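Local structure of endo-xylogalacturonan hydrolase A (Aspergillus tubingensis, 4C2L) at residues N342-I355 with N373-S387. The protein hydrolyses xylogalacturonan, the xylose-substituted galacturonan backbone found in the hairy regions of pectin. Residues are numbered along the deposited sequence; the frame is centred on the assembly and turned at random. Where two conformers were deposited one is given.
Sequences NLDCGADGTCGISI and NTPSDLGVTCTSGAS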
ATOM      1  N   ASN A 342     -17.937  -7.786  -7.952  1.00 17.22           N
ATOM      2  CA  ASN A 342     -18.410  -6.934  -9.036  1.00 17.49           C
ATOM      3  C   ASN A 342     -17.291  -6.854 -10.066  1.00 17.29           C
ATOM      4  O   ASN A 342     -16.311  -6.128  -9.881  1.00 16.62           O
ATOM      5  CB  ASN A 342     -18.760  -5.536  -8.502  1.00 18.02           C
ATOM      6  CG  ASN A 342     -19.612  -4.724  -9.472  1.00 19.72           C
ATOM      7  OD1 ASN A 342     -19.581  -4.933 -10.688  1.00 19.45           O
ATOM      8  ND2 ASN A 342     -20.389  -3.790  -8.931  1.00 20.82           N
ATOM      9  N   LEU A 343     -17.424  -7.629 -11.136  1.00 16.75           N
ATOM     10  CA  LEU A 343     -16.357  -7.757 -12.126  1.00 16.80           C
ATOM     11  C   LEU A 343     -16.766  -6.977 -13.357  1.00 17.49           C
ATOM     12  O   LEU A 343     -17.336  -7.533 -14.312  1.00 17.01           O
ATOM     13  CB  LEU A 343     -16.100  -9.232 -12.459  1.00 17.44           C
ATOM     14  CG  LEU A 343     -15.955 -10.228 -11.301  1.00 18.52           C
ATOM     15  CD1 LEU A 343     -15.689 -11.645 -11.792  1.00 19.63           C
ATOM     16  CD2 LEU A 343     -14.860  -9.792 -10.334  1.00 18.69           C
ATOM     17  N   ASP A 344     -16.510  -5.672 -13.317  1.00 16.95           N
ATOM     18  CA  ASP A 344     -16.887  -4.800 -14.411  1.00 17.94           C
ATOM     19  C   ASP A 344     -15.722  -4.599 -15.392  1.00 17.79           C
ATOM     20  O   ASP A 344     -15.101  -3.532 -15.420  1.00 17.70           O
ATOM     21  CB  ASP A 344     -17.408  -3.450 -13.892  1.00 18.90           C
ATOM     22  CG  ASP A 344     -18.202  -2.693 -14.949  1.00 20.75           C
ATOM     23  OD1 ASP A 344     -18.989  -3.342 -15.674  1.00 22.38           O
ATOM     24  OD2 ASP A 344     -18.051  -1.460 -15.061  1.00 21.56           O
ATOM     25  N   CYS A 345     -15.427  -5.619 -16.197  1.00 17.78           N
ATOM     26  CA  CYS A 345     -14.366  -5.474 -17.202  1.00 18.55           C
ATOM     27  C   CYS A 345     -14.781  -4.487 -18.301  1.00 18.01           C
ATOM     28  O   CYS A 345     -15.971  -4.325 -18.569  1.00 17.83           O
ATOM     29  CB  CYS A 345     -13.974  -6.826 -17.800  1.00 19.37           C
ATOM     30  SG  CYS A 345     -12.721  -7.657 -16.786  1.00 21.80           S
ATOM     31  N   GLY A 346     -13.793  -3.843 -18.918  1.00 18.29           N
ATOM     32  CA  GLY A 346     -14.045  -2.829 -19.938  1.00 18.87           C
ATOM     33  C   GLY A 346     -14.575  -3.446 -21.223  1.00 20.00           C
ATOM     34  O   GLY A 346     -14.270  -4.588 -21.545  1.00 19.21           O
ATOM     35  N   ALA A 347     -15.383  -2.682 -21.944  1.00 20.38           N
ATOM     36  CA  ALA A 347     -16.034  -3.187 -23.155  1.00 21.34           C
ATOM     37  C   ALA A 347     -15.051  -3.517 -24.264  1.00 22.48           C
ATOM     38  O   ALA A 347     -15.296  -4.432 -25.053  1.00 22.85           O
ATOM     39  CB  ALA A 347     -17.068  -2.187 -23.652  1.00 21.43           C
ATOM     40  N   ASP A 348     -13.950  -2.775 -24.333  1.00 21.32           N
ATOM     41  CA  ASP A 348     -12.953  -2.971 -25.384  1.00 22.45           C
ATOM     42  C   ASP A 348     -11.670  -3.617 -24.891  1.00 21.10           C
ATOM     43  O   ASP A 348     -10.654  -3.598 -25.587  1.00 20.97           O
ATOM     44  CB  ASP A 348     -12.597  -1.634 -26.031  1.00 23.97           C
ATOM     45  CG  ASP A 348     -13.737  -1.051 -26.833  1.00 25.65           C
ATOM     46  OD1 ASP A 348     -14.816  -1.684 -26.892  1.00 28.06           O
ATOM     47  OD2 ASP A 348     -13.545   0.047 -27.392  1.00 27.19           O
ATOM     48  N   GLY A 349     -11.706  -4.189 -23.695  1.00 19.87           N
ATOM     49  CA  GLY A 349     -10.489  -4.734 -23.131  1.00 18.77           C
ATOM     50  C   GLY A 349     -10.425  -6.244 -23.169  1.00 18.44           C
ATOM     51  O   GLY A 349     -11.310  -6.917 -23.726  1.00 18.59           O
ATOM     52  N   THR A 350      -9.371  -6.770 -22.572  1.00 17.15           N
ATOM     53  CA  THR A 350      -9.223  -8.197 -22.367  1.00 17.42           C
ATOM     54  C   THR A 350      -9.414  -8.448 -20.884  1.00 17.46           C
ATOM     55  O   THR A 350      -8.821  -7.755 -20.055  1.00 16.95           O
ATOM     56  CB  THR A 350      -7.824  -8.652 -22.814  1.00 18.74           C
ATOM     57  OG1 THR A 350      -7.592  -8.193 -24.157  1.00 20.63           O
ATOM     58  CG2 THR A 350      -7.704 -10.157 -22.790  1.00 18.99           C
ATOM     59  N   CYS A 351     -10.230  -9.444 -20.561  1.00 17.58           N
ATOM     60  CA  CYS A 351     -10.618  -9.716 -19.180  1.00 17.56           C
ATOM     61  C   CYS A 351     -10.184 -11.129 -18.815  1.00 16.43           C
ATOM     62  O   CYS A 351     -11.012 -11.991 -18.510  1.00 16.82           O
ATOM     63  CB  CYS A 351     -12.134  -9.544 -19.049  1.00 18.75           C
ATOM     64  SG  CYS A 351     -12.782  -9.605 -17.355  1.00 21.24           S
ATOM     65  N   GLY A 352      -8.876 -11.366 -18.847  1.00 15.50           N
ATOM     66  CA  GLY A 352      -8.337 -12.707 -18.720  1.00 15.50           C
ATOM     67  C   GLY A 352      -8.245 -13.126 -17.265  1.00 16.23           C
ATOM     68  O   GLY A 352      -7.150 -13.295 -16.732  1.00 16.48           O
ATOM     69  N   ILE A 353      -9.399 -13.308 -16.638  1.00 16.61           N
ATOM     70  CA  ILE A 353      -9.445 -13.712 -15.231  1.00 17.34           C
ATOM     71  C   ILE A 353     -10.045 -15.103 -15.074  1.00 17.43           C
ATOM     72  O   ILE A 353     -11.026 -15.448 -15.741  1.00 16.38           O
ATOM     73  CB  ILE A 353     -10.136 -12.647 -14.334  1.00 18.83           C
ATOM     74  CG1 ILE A 353     -10.219 -13.118 -12.869  1.00 19.69           C
ATOM     75  CG2 ILE A 353     -11.480 -12.210 -14.885  1.00 19.81           C
ATOM     76  CD1 ILE A 353     -10.646 -12.022 -11.902  1.00 21.35           C
ATOM     77  N   SER A 354      -9.408 -15.910 -14.234  1.00 17.04           N
ATOM     78  CA  SER A 354      -9.879 -17.257 -13.901  0.50 17.52           C
ATOM     79  C   SER A 354     -10.074 -17.367 -12.388  1.00 17.82           C
ATOM     80  O   SER A 354      -9.146 -17.053 -11.639  1.00 17.82           O
ATOM     81  CB  SER A 354      -8.855 -18.288 -14.377  0.50 17.56           C
ATOM     82  OG  SER A 354      -9.268 -19.615 -14.093  0.50 18.45           O
ATOM     83  N   ILE A 355     -11.245 -17.827 -11.961  1.00 17.30           N
ATOM     84  CA  ILE A 355     -11.573 -17.923 -10.553  1.00 18.24           C
ATOM     85  C   ILE A 355     -11.794 -19.381 -10.186  1.00 19.60           C
ATOM     86  O   ILE A 355     -12.499 -20.105 -10.899  1.00 19.17           O
ATOM     87  CB  ILE A 355     -12.822 -17.091 -10.223  1.00 18.62           C
ATOM     88  CG1 ILE A 355     -12.611 -15.636 -10.653  1.00 18.89           C
ATOM     89  CG2 ILE A 355     -13.147 -17.173  -8.730  1.00 18.98           C
ATOM     90  CD1 ILE A 355     -13.851 -14.777 -10.598  1.00 19.71           C
ATOM     91  N   ASN A 373     -18.436  -8.238 -19.526  1.00 17.35           N
ATOM     92  CA  ASN A 373     -17.273  -8.488 -20.389  1.00 16.18           C
ATOM     93  C   ASN A 373     -16.287  -9.516 -19.832  1.00 15.87           C
ATOM     94  O   ASN A 373     -15.086  -9.440 -20.092  1.00 15.06           O
ATOM     95  CB  ASN A 373     -16.560  -7.173 -20.736  1.00 16.73           C
ATOM     96  CG  ASN A 373     -17.482  -6.179 -21.388  1.00 18.15           C
ATOM     97  OD1 ASN A 373     -17.972  -6.420 -22.501  1.00 18.08           O
ATOM     98  ND2 ASN A 373     -17.743  -5.059 -20.707  1.00 16.82           N
ATOM     99  N   THR A 374     -16.818 -10.474 -19.078  1.00 16.14           N
ATOM    100  CA  THR A 374     -16.028 -11.543 -18.495  1.00 16.28           C
ATOM    101  C   THR A 374     -16.004 -12.732 -19.444  1.00 15.97           C
ATOM    102  O   THR A 374     -16.941 -12.919 -20.232  1.00 15.97           O
ATOM    103  CB  THR A 374     -16.585 -11.981 -17.120  1.00 17.12           C
ATOM    104  OG1 THR A 374     -17.989 -12.235 -17.233  1.00 16.87           O
ATOM    105  CG2 THR A 374     -16.360 -10.880 -16.065  1.00 17.00           C
ATOM    106  N   PRO A 375     -14.934 -13.526 -19.392  1.00 16.37           N
ATOM    107  CA  PRO A 375     -14.719 -14.611 -20.355  1.00 16.60           C
ATOM    108  C   PRO A 375     -15.562 -15.859 -20.074  1.00 17.84           C
ATOM    109  O   PRO A 375     -16.053 -16.059 -18.963  1.00 17.41           O
ATOM    110  CB  PRO A 375     -13.243 -14.951 -20.167  1.00 17.33           C
ATOM    111  CG  PRO A 375     -12.956 -14.592 -18.746  1.00 16.74           C
ATOM    112  CD  PRO A 375     -13.796 -13.388 -18.462  1.00 16.46           C
ATOM    113  N   SER A 376     -15.697 -16.709 -21.086  1.00 18.27           N
ATOM    114  CA  SER A 376     -16.492 -17.933 -20.949  1.00 20.73           C
ATOM    115  C   SER A 376     -15.910 -18.915 -19.937  1.00 23.00           C
ATOM    116  O   SER A 376     -16.631 -19.761 -19.418  1.00 27.00           O
ATOM    117  CB  SER A 376     -16.666 -18.609 -22.319  1.00 20.47           C
ATOM    118  OG  SER A 376     -15.409 -18.728 -22.972  1.00 21.08           O
ATOM    119  N   ASP A 377     -14.624 -18.811 -19.639  1.00 23.16           N
ATOM    120  CA  ASP A 377     -14.013 -19.765 -18.709  1.00 26.14           C
ATOM    121  C   ASP A 377     -13.741 -19.114 -17.345  1.00 24.98           C
ATOM    122  O   ASP A 377     -12.770 -19.457 -16.666  1.00 26.22           O
ATOM    123  CB  ASP A 377     -12.719 -20.350 -19.304  1.00 28.05           C
ATOM    124  CG  ASP A 377     -11.600 -19.293 -19.470  1.00 30.06           C
ATOM    125  OD1 ASP A 377     -11.899 -18.079 -19.501  1.00 29.58           O
ATOM    126  OD2 ASP A 377     -10.415 -19.687 -19.581  1.00 32.23           O
ATOM    127  N   LEU A 378     -14.587 -18.160 -16.966  1.00 24.32           N
ATOM    128  CA  LEU A 378     -14.375 -17.396 -15.723  1.00 22.98           C
ATOM    129  C   LEU A 378     -14.257 -18.296 -14.493  1.00 23.25           C
ATOM    130  O   LEU A 378     -13.343 -18.125 -13.684  1.00 22.85           O
ATOM    131  CB  LEU A 378     -15.485 -16.374 -15.521  1.00 21.51           C
ATOM    132  CG  LEU A 378     -15.365 -15.503 -14.266  1.00 20.93           C
ATOM    133  CD1 LEU A 378     -14.152 -14.589 -14.370  1.00 21.39           C
ATOM    134  CD2 LEU A 378     -16.642 -14.702 -14.090  1.00 20.62           C
ATOM    135  N   GLY A 379     -15.186 -19.240 -14.348  1.00 23.48           N
ATOM    136  CA  GLY A 379     -15.124 -20.206 -13.257  1.00 24.74           C
ATOM    137  C   GLY A 379     -16.167 -20.056 -12.167  1.00 25.18           C
ATOM    138  O   GLY A 379     -16.215 -20.874 -11.255  1.00 28.26           O
ATOM    139  N   VAL A 380     -16.981 -19.004 -12.244  1.00 24.98           N
ATOM    140  CA  VAL A 380     -18.138 -18.809 -11.364  1.00 25.08           C
ATOM    141  C   VAL A 380     -19.317 -18.330 -12.210  1.00 25.71           C
ATOM    142  O   VAL A 380     -19.122 -17.746 -13.280  1.00 23.60           O
ATOM    143  CB  VAL A 380     -17.884 -17.784 -10.223  1.00 25.20           C
ATOM    144  CG1 VAL A 380     -16.766 -18.252  -9.299  1.00 25.08           C
ATOM    145  CG2 VAL A 380     -17.606 -16.385 -10.764  1.00 25.02           C
ATOM    146  N   THR A 381     -20.531 -18.567 -11.725  1.00 25.44           N
ATOM    147  CA  THR A 381     -21.741 -18.120 -12.421  1.00 26.81           C
ATOM    148  C   THR A 381     -21.879 -16.605 -12.343  1.00 27.38           C
ATOM    149  O   THR A 381     -21.714 -16.021 -11.272  1.00 29.17           O
ATOM    150  CB  THR A 381     -23.006 -18.805 -11.856  1.00 27.76           C
ATOM    151  OG1 THR A 381     -22.808 -20.222 -11.853  1.00 29.64           O
ATOM    152  CG2 THR A 381     -24.226 -18.491 -12.719  1.00 27.87           C
ATOM    153  N   CYS A 382     -22.163 -15.978 -13.483  1.00 27.15           N
ATOM    154  CA  CYS A 382     -22.302 -14.529 -13.577  1.00 28.08           C
ATOM    155  C   CYS A 382     -23.738 -14.073 -13.560  1.00 28.62           C
ATOM    156  O   CYS A 382     -24.643 -14.806 -13.981  1.00 29.17           O
ATOM    157  CB  CYS A 382     -21.648 -13.989 -14.852  1.00 28.71           C
ATOM    158  SG  CYS A 382     -19.854 -13.841 -14.732  1.00 33.17           S
ATOM    159  N   THR A 383     -23.922 -12.851 -13.077  1.00 26.58           N
ATOM    160  CA  THR A 383     -25.179 -12.131 -13.145  1.00 27.18           C
ATOM    161  C   THR A 383     -24.868 -10.784 -13.781  1.00 27.82           C
ATOM    162  O   THR A 383     -23.870 -10.149 -13.447  1.00 25.33           O
ATOM    163  CB  THR A 383     -25.763 -11.933 -11.735  1.00 27.08           C
ATOM    164  OG1 THR A 383     -25.947 -13.215 -11.124  1.00 28.16           O
ATOM    165  CG2 THR A 383     -27.097 -11.186 -11.779  1.00 29.14           C
ATOM    166  N   SER A 384     -25.707 -10.349 -14.712  1.00 27.76           N
ATOM    167  CA  SER A 384     -25.496  -9.068 -15.369  1.00 28.24           C
ATOM    168  C   SER A 384     -25.766  -7.917 -14.401  1.00 28.02           C
ATOM    169  O   SER A 384     -26.469  -8.075 -13.392  1.00 28.18           O
ATOM    170  CB  SER A 384     -26.405  -8.936 -16.588  1.00 31.43           C
ATOM    171  OG  SER A 384     -27.739  -8.738 -16.165  1.00 34.00           O
ATOM    172  N   GLY A 385     -25.203  -6.761 -14.720  1.00 26.68           N
ATOM    173  CA  GLY A 385     -25.424  -5.557 -13.946  1.00 26.85           C
ATOM    174  C   GLY A 385     -24.184  -5.061 -13.230  1.00 26.64           C
ATOM    175  O   GLY A 385     -24.295  -4.230 -12.338  1.00 27.68           O
ATOM    176  N   ALA A 386     -23.009  -5.559 -13.613  1.00 25.51           N
ATOM    177  CA  ALA A 386     -21.741  -5.031 -13.076  1.00 24.52           C
ATOM    178  C   ALA A 386     -21.596  -3.559 -13.442  1.00 24.37           C
ATOM    179  O   ALA A 386     -22.104  -3.118 -14.470  1.00 25.12           O
ATOM    180  CB  ALA A 386     -20.549  -5.833 -13.595  1.00 23.62           C
ATOM    181  N   SER A 387     -20.921  -2.789 -12.596  1.00 23.79           N
ATOM    182  CA  SER A 387     -20.688  -1.376 -12.887  1.00 23.68           C
ATOM    183  C   SER A 387     -19.438  -0.922 -12.143  1.00 23.51           C
ATOM    184  O   SER A 387     -19.001  -1.596 -11.210  1.00 23.33           O
ATOM    185  CB  SER A 387     -21.897  -0.513 -12.483  1.00 24.89           C
ATOM    186  OG  SER A 387     -22.085  -0.531 -11.078  1.00 25.95           O
TER
HETATM  187  O   HOH W   1     -23.022  -2.758 -10.222  1.00 28.63           O
HETATM  188  O   HOH W   2     -10.218 -16.258 -18.335  1.00 20.40           O
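Ile355 and Leu378 are joined by one backbone bond, Ile355 N to Leu378 O at 2.7 Å, the amide meeting the carbonyl almost head-on (177° at the oxygen), while at the far side of the contact Asp344 runs close to Ala386. Leu378 packs against Leu343, Ile353 and Ile355. A chi1 of -179°, which sets CG opposite the backbone N, carries the end of its side chain toward 342-355: CD1 lies alongside the side chains of Ile353 and Ile355, 3.6 Å from Ile353 CG2, and CD2 meets Leu343 CD1 tip to tip at 3.9 Å. Val380 extends this apolar patch, its CG1 against Ile355 CG2. Such packing illustrates how a right-handed parallel beta-helix, the fold of family 28 hydrolases, can be closed at its C-terminal end: strands 339-344 and 350-358 belong to late turns of the coil, and the 373-387 chain wraps over them, tied back to strand 368-372 by the Cys371-Cys382 disulfide. The Cys345-Cys351 disulfide joins the loop just after strand 339-344 to strand 350-358, and Pro375 sets CD 3.1 Å from Cys351 O. At the turn that follows strand 339-344, Asn373 ND2 donates to Cys345 O (2.9 Å) from above the carbonyl plane. Asn342 receives Ser387 N on a lone pair of OD1, in the carbonyl plane; its ND2 serves both Tyr296 and a water shared with Gly385 O and Ser387 OG. A second water links Ile353 O to Asp377 OD1.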